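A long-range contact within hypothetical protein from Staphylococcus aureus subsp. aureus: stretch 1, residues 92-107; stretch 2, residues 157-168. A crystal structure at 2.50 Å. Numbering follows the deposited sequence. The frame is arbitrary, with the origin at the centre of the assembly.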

# COMPACT_ATOMS: atom_id res chain seq x y z
N ILE A 92 -17.97 -20.71 0.05
CA ILE A 92 -18.32 -21.51 -1.12
C ILE A 92 -17.98 -22.98 -0.86
O ILE A 92 -18.67 -23.88 -1.33
CB ILE A 92 -17.54 -21.00 -2.38
CG1 ILE A 92 -17.89 -19.54 -2.65
CG2 ILE A 92 -17.90 -21.83 -3.61
CD1 ILE A 92 -17.11 -18.92 -3.78
N LEU A 93 -16.91 -23.22 -0.09
CA LEU A 93 -16.49 -24.58 0.22
C LEU A 93 -17.43 -25.31 1.18
O LEU A 93 -17.40 -26.54 1.26
CB LEU A 93 -15.09 -24.59 0.80
CG LEU A 93 -13.99 -24.18 -0.17
CD1 LEU A 93 -12.70 -24.02 0.60
CD2 LEU A 93 -13.84 -25.22 -1.27
N LYS A 94 -18.24 -24.56 1.91
CA LYS A 94 -19.17 -25.17 2.85
C LYS A 94 -20.45 -25.61 2.14
O LYS A 94 -21.40 -26.06 2.76
CB LYS A 94 -19.49 -24.18 3.97
CG LYS A 94 -20.23 -24.77 5.15
CD LYS A 94 -20.38 -23.75 6.28
CE LYS A 94 -21.23 -22.56 5.85
NZ LYS A 94 -21.28 -21.50 6.90
N LYS A 95 -20.45 -25.47 0.81
CA LYS A 95 -21.60 -25.86 0.00
C LYS A 95 -21.33 -27.19 -0.72
O LYS A 95 -22.23 -27.78 -1.31
CB LYS A 95 -21.93 -24.77 -1.02
CG LYS A 95 -22.24 -23.41 -0.42
CD LYS A 95 -23.62 -23.34 0.21
CE LYS A 95 -24.71 -23.19 -0.84
NZ LYS A 95 -24.68 -21.86 -1.53
N LEU A 96 -20.08 -27.65 -0.67
CA LEU A 96 -19.70 -28.92 -1.30
C LEU A 96 -19.67 -30.02 -0.25
O LEU A 96 -19.73 -29.74 0.95
CB LEU A 96 -18.32 -28.81 -1.96
CG LEU A 96 -18.04 -27.69 -2.97
CD1 LEU A 96 -16.63 -27.87 -3.51
CD2 LEU A 96 -19.06 -27.70 -4.09
N SER A 97 -19.56 -31.27 -0.70
CA SER A 97 -19.51 -32.41 0.21
C SER A 97 -18.14 -32.42 0.89
O SER A 97 -17.19 -31.84 0.38
CB SER A 97 -19.69 -33.72 -0.55
OG SER A 97 -18.51 -34.09 -1.24
N HIS A 98 -18.04 -33.08 2.04
CA HIS A 98 -16.77 -33.11 2.73
C HIS A 98 -15.70 -33.69 1.82
O HIS A 98 -14.53 -33.28 1.87
CB HIS A 98 -16.85 -33.92 4.01
CG HIS A 98 -15.65 -33.77 4.89
ND1 HIS A 98 -15.26 -32.55 5.41
CD2 HIS A 98 -14.71 -34.66 5.29
CE1 HIS A 98 -14.14 -32.70 6.10
NE2 HIS A 98 -13.79 -33.97 6.04
N ASP A 99 -16.09 -34.64 0.98
CA ASP A 99 -15.14 -35.26 0.06
C ASP A 99 -14.56 -34.25 -0.93
O ASP A 99 -13.35 -34.20 -1.16
CB ASP A 99 -15.81 -36.41 -0.69
CG ASP A 99 -15.76 -37.70 0.09
OD1 ASP A 99 -15.86 -37.64 1.35
OD2 ASP A 99 -15.65 -38.77 -0.54
N GLU A 100 -15.44 -33.45 -1.52
CA GLU A 100 -15.01 -32.45 -2.48
C GLU A 100 -14.09 -31.44 -1.80
O GLU A 100 -13.13 -30.94 -2.41
CB GLU A 100 -16.25 -31.76 -3.07
CG GLU A 100 -17.23 -32.77 -3.65
CD GLU A 100 -18.49 -32.15 -4.20
OE1 GLU A 100 -19.17 -31.38 -3.48
OE2 GLU A 100 -18.82 -32.44 -5.37
N ILE A 101 -14.37 -31.15 -0.53
CA ILE A 101 -13.56 -30.22 0.24
C ILE A 101 -12.13 -30.72 0.40
O ILE A 101 -11.17 -30.04 0.01
CB ILE A 101 -14.16 -30.00 1.64
CG1 ILE A 101 -15.53 -29.33 1.51
CG2 ILE A 101 -13.22 -29.14 2.48
CD1 ILE A 101 -16.21 -29.04 2.83
N GLU A 102 -11.99 -31.90 0.97
CA GLU A 102 -10.68 -32.49 1.19
C GLU A 102 -9.88 -32.54 -0.12
O GLU A 102 -8.65 -32.53 -0.10
CB GLU A 102 -10.83 -33.89 1.76
CG GLU A 102 -11.73 -33.95 2.96
CD GLU A 102 -11.23 -34.90 4.02
OE1 GLU A 102 -10.25 -34.54 4.71
OE2 GLU A 102 -11.80 -36.01 4.15
N ALA A 103 -10.59 -32.59 -1.24
CA ALA A 103 -9.94 -32.63 -2.54
C ALA A 103 -9.21 -31.32 -2.78
O ALA A 103 -8.00 -31.29 -2.98
CB ALA A 103 -10.96 -32.87 -3.63
N PHE A 104 -9.96 -30.23 -2.77
CA PHE A 104 -9.41 -28.91 -2.99
C PHE A 104 -8.40 -28.56 -1.90
O PHE A 104 -7.40 -27.88 -2.16
CB PHE A 104 -10.55 -27.88 -3.00
CG PHE A 104 -10.08 -26.45 -2.96
CD1 PHE A 104 -9.65 -25.81 -4.12
CD2 PHE A 104 -10.04 -25.76 -1.75
CE1 PHE A 104 -9.19 -24.50 -4.08
CE2 PHE A 104 -9.58 -24.46 -1.69
CZ PHE A 104 -9.15 -23.82 -2.86
N MSE A 105 -8.64 -29.03 -0.69
CA MSE A 105 -7.75 -28.73 0.43
C MSE A 105 -6.49 -29.58 0.52
O MSE A 105 -5.52 -29.18 1.16
CB MSE A 105 -8.51 -28.86 1.76
CG MSE A 105 -9.74 -27.96 1.89
SE MSE A 105 -9.34 -26.13 2.42
CE MSE A 105 -8.88 -26.46 4.28
N TYR A 106 -6.48 -30.75 -0.12
CA TYR A 106 -5.31 -31.62 -0.01
C TYR A 106 -4.74 -32.19 -1.31
O TYR A 106 -3.78 -32.97 -1.28
CB TYR A 106 -5.64 -32.76 0.96
CG TYR A 106 -6.10 -32.28 2.32
CD1 TYR A 106 -5.19 -31.70 3.21
CD2 TYR A 106 -7.44 -32.35 2.70
CE1 TYR A 106 -5.60 -31.20 4.44
CE2 TYR A 106 -7.86 -31.85 3.94
CZ TYR A 106 -6.94 -31.28 4.80
OH TYR A 106 -7.33 -30.76 6.01
N GLN A 107 -5.32 -31.82 -2.45
CA GLN A 107 -4.84 -32.31 -3.74
C GLN A 107 -3.44 -31.75 -4.01
O GLN A 107 -3.14 -30.60 -3.67
CB GLN A 107 -5.82 -31.89 -4.86
CG GLN A 107 -6.01 -32.89 -6.02
CD GLN A 107 -6.88 -34.09 -5.65
OE1 GLN A 107 -7.38 -34.81 -6.53
NE2 GLN A 107 -7.07 -34.32 -4.35
N THR A 157 -13.47 -25.07 11.74
CA THR A 157 -14.80 -25.29 12.30
C THR A 157 -15.89 -25.29 11.21
O THR A 157 -16.82 -26.10 11.26
CB THR A 157 -15.16 -24.22 13.37
OG1 THR A 157 -15.14 -22.91 12.79
CG2 THR A 157 -14.17 -24.27 14.54
N GLU A 158 -15.76 -24.40 10.23
CA GLU A 158 -16.73 -24.33 9.14
C GLU A 158 -16.61 -25.49 8.16
O GLU A 158 -17.60 -26.11 7.78
CB GLU A 158 -16.57 -23.01 8.39
CG GLU A 158 -17.02 -21.81 9.19
CD GLU A 158 -18.47 -21.91 9.60
OE1 GLU A 158 -19.31 -22.10 8.69
OE2 GLU A 158 -18.77 -21.80 10.80
N LEU A 159 -15.38 -25.79 7.75
CA LEU A 159 -15.15 -26.88 6.82
C LEU A 159 -15.01 -28.24 7.49
O LEU A 159 -14.78 -29.25 6.83
CB LEU A 159 -13.92 -26.56 5.98
CG LEU A 159 -14.17 -25.70 4.74
CD1 LEU A 159 -15.18 -24.59 5.03
CD2 LEU A 159 -12.85 -25.12 4.28
N HIS A 160 -15.17 -28.26 8.81
CA HIS A 160 -15.07 -29.49 9.60
C HIS A 160 -13.79 -30.26 9.32
O HIS A 160 -13.81 -31.48 9.16
CB HIS A 160 -16.28 -30.39 9.37
CG HIS A 160 -17.54 -29.89 10.02
ND1 HIS A 160 -17.69 -29.84 11.38
CD2 HIS A 160 -18.67 -29.38 9.49
CE1 HIS A 160 -18.87 -29.30 11.67
NE2 HIS A 160 -19.48 -29.01 10.54
N VAL A 161 -12.68 -29.54 9.26
CA VAL A 161 -11.38 -30.15 9.02
C VAL A 161 -10.43 -29.71 10.13
O VAL A 161 -10.83 -28.98 11.03
CB VAL A 161 -10.83 -29.73 7.64
CG1 VAL A 161 -10.24 -28.33 7.71
CG2 VAL A 161 -9.81 -30.73 7.17
N SER A 162 -9.17 -30.15 10.06
CA SER A 162 -8.21 -29.79 11.10
C SER A 162 -6.96 -29.09 10.59
O SER A 162 -6.29 -28.37 11.34
CB SER A 162 -7.81 -31.05 11.88
OG SER A 162 -7.32 -32.05 11.01
N ASP A 163 -6.64 -29.30 9.32
CA ASP A 163 -5.46 -28.68 8.71
C ASP A 163 -5.67 -27.16 8.58
O ASP A 163 -5.37 -26.41 9.51
CB ASP A 163 -5.18 -29.33 7.35
CG ASP A 163 -3.72 -29.19 6.92
OD1 ASP A 163 -3.25 -30.05 6.13
OD2 ASP A 163 -3.05 -28.23 7.36
N ALA A 164 -6.20 -26.71 7.45
CA ALA A 164 -6.44 -25.28 7.24
C ALA A 164 -5.14 -24.47 7.06
O ALA A 164 -5.15 -23.25 7.22
CB ALA A 164 -7.26 -24.70 8.39
N THR A 165 -4.05 -25.15 6.72
CA THR A 165 -2.76 -24.48 6.52
C THR A 165 -2.69 -23.84 5.15
O THR A 165 -1.73 -23.15 4.83
CB THR A 165 -1.55 -25.45 6.66
OG1 THR A 165 -1.73 -26.59 5.80
CG2 THR A 165 -1.40 -25.91 8.10
N LEU A 166 -3.71 -24.09 4.34
CA LEU A 166 -3.79 -23.55 3.00
C LEU A 166 -4.04 -22.04 3.11
O LEU A 166 -3.67 -21.28 2.23
CB LEU A 166 -4.95 -24.20 2.25
CG LEU A 166 -5.00 -24.00 0.74
CD1 LEU A 166 -3.94 -24.90 0.09
CD2 LEU A 166 -6.38 -24.35 0.21
N PHE A 167 -4.67 -21.64 4.22
CA PHE A 167 -4.99 -20.25 4.49
C PHE A 167 -3.89 -19.54 5.28
O PHE A 167 -4.07 -18.40 5.74
CB PHE A 167 -6.30 -20.15 5.28
CG PHE A 167 -7.49 -20.71 4.56
CD1 PHE A 167 -7.88 -20.18 3.33
CD2 PHE A 167 -8.22 -21.77 5.10
CE1 PHE A 167 -8.97 -20.70 2.64
CE2 PHE A 167 -9.30 -22.31 4.41
CZ PHE A 167 -9.68 -21.78 3.18
N SER A 168 -2.76 -20.21 5.46
CA SER A 168 -1.64 -19.65 6.20
C SER A 168 -1.06 -18.43 5.51
O SER A 168 -1.12 -18.29 4.29
CB SER A 168 -0.54 -20.70 6.37
OG SER A 168 0.07 -20.99 5.11

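Selenomethionine Met-105 and Leu-159 form the apolar centre of this contact, each burying nearly 100 Å² against the opposite stretch. Met-105, on the helix that starts at His-98, has all three chi angles in m; its CB points sideways, but the folded chain carries its end into stretch 2. There SE lies 4.1 Å from Leu-159 CD2 and 4.1 Å from Leu-166 CD2, while CE packs 4.1 Å from Val-161 CG1 and 4.2 Å from Phe-167 CE2. Stretch 2, mostly loop after its helix ends, thus wraps several side chains around one long side chain with a polarizable selenium. Leu-93 CD1 lies 3.8 Å from Leu-159 CD2, and Ile-101 CG2 is 4.2 Å from Leu-159 CG. Leu-166 extends the apolar surface to Phe-104, its CD2 lying 3.7 Å from Phe-104 CE2. The CA atoms come nearest at Lys-94 and Leu-159 (5.9 Å) and at Met-105 and Leu-166 (7.0 Å); no backbone hydrogen bond joins the stretches, and the contact is made largely by side chains. Farther out, His-98 CE1 approaches His-160 O at 3.3 Å. At the polar edge, the Lys-94 side chain, p at chi3, brings NZ 2.7 Å from Glu-158 OE1, a salt bridge in which ammonium donates to carboxylate, the only hydrogen bond between the stretches.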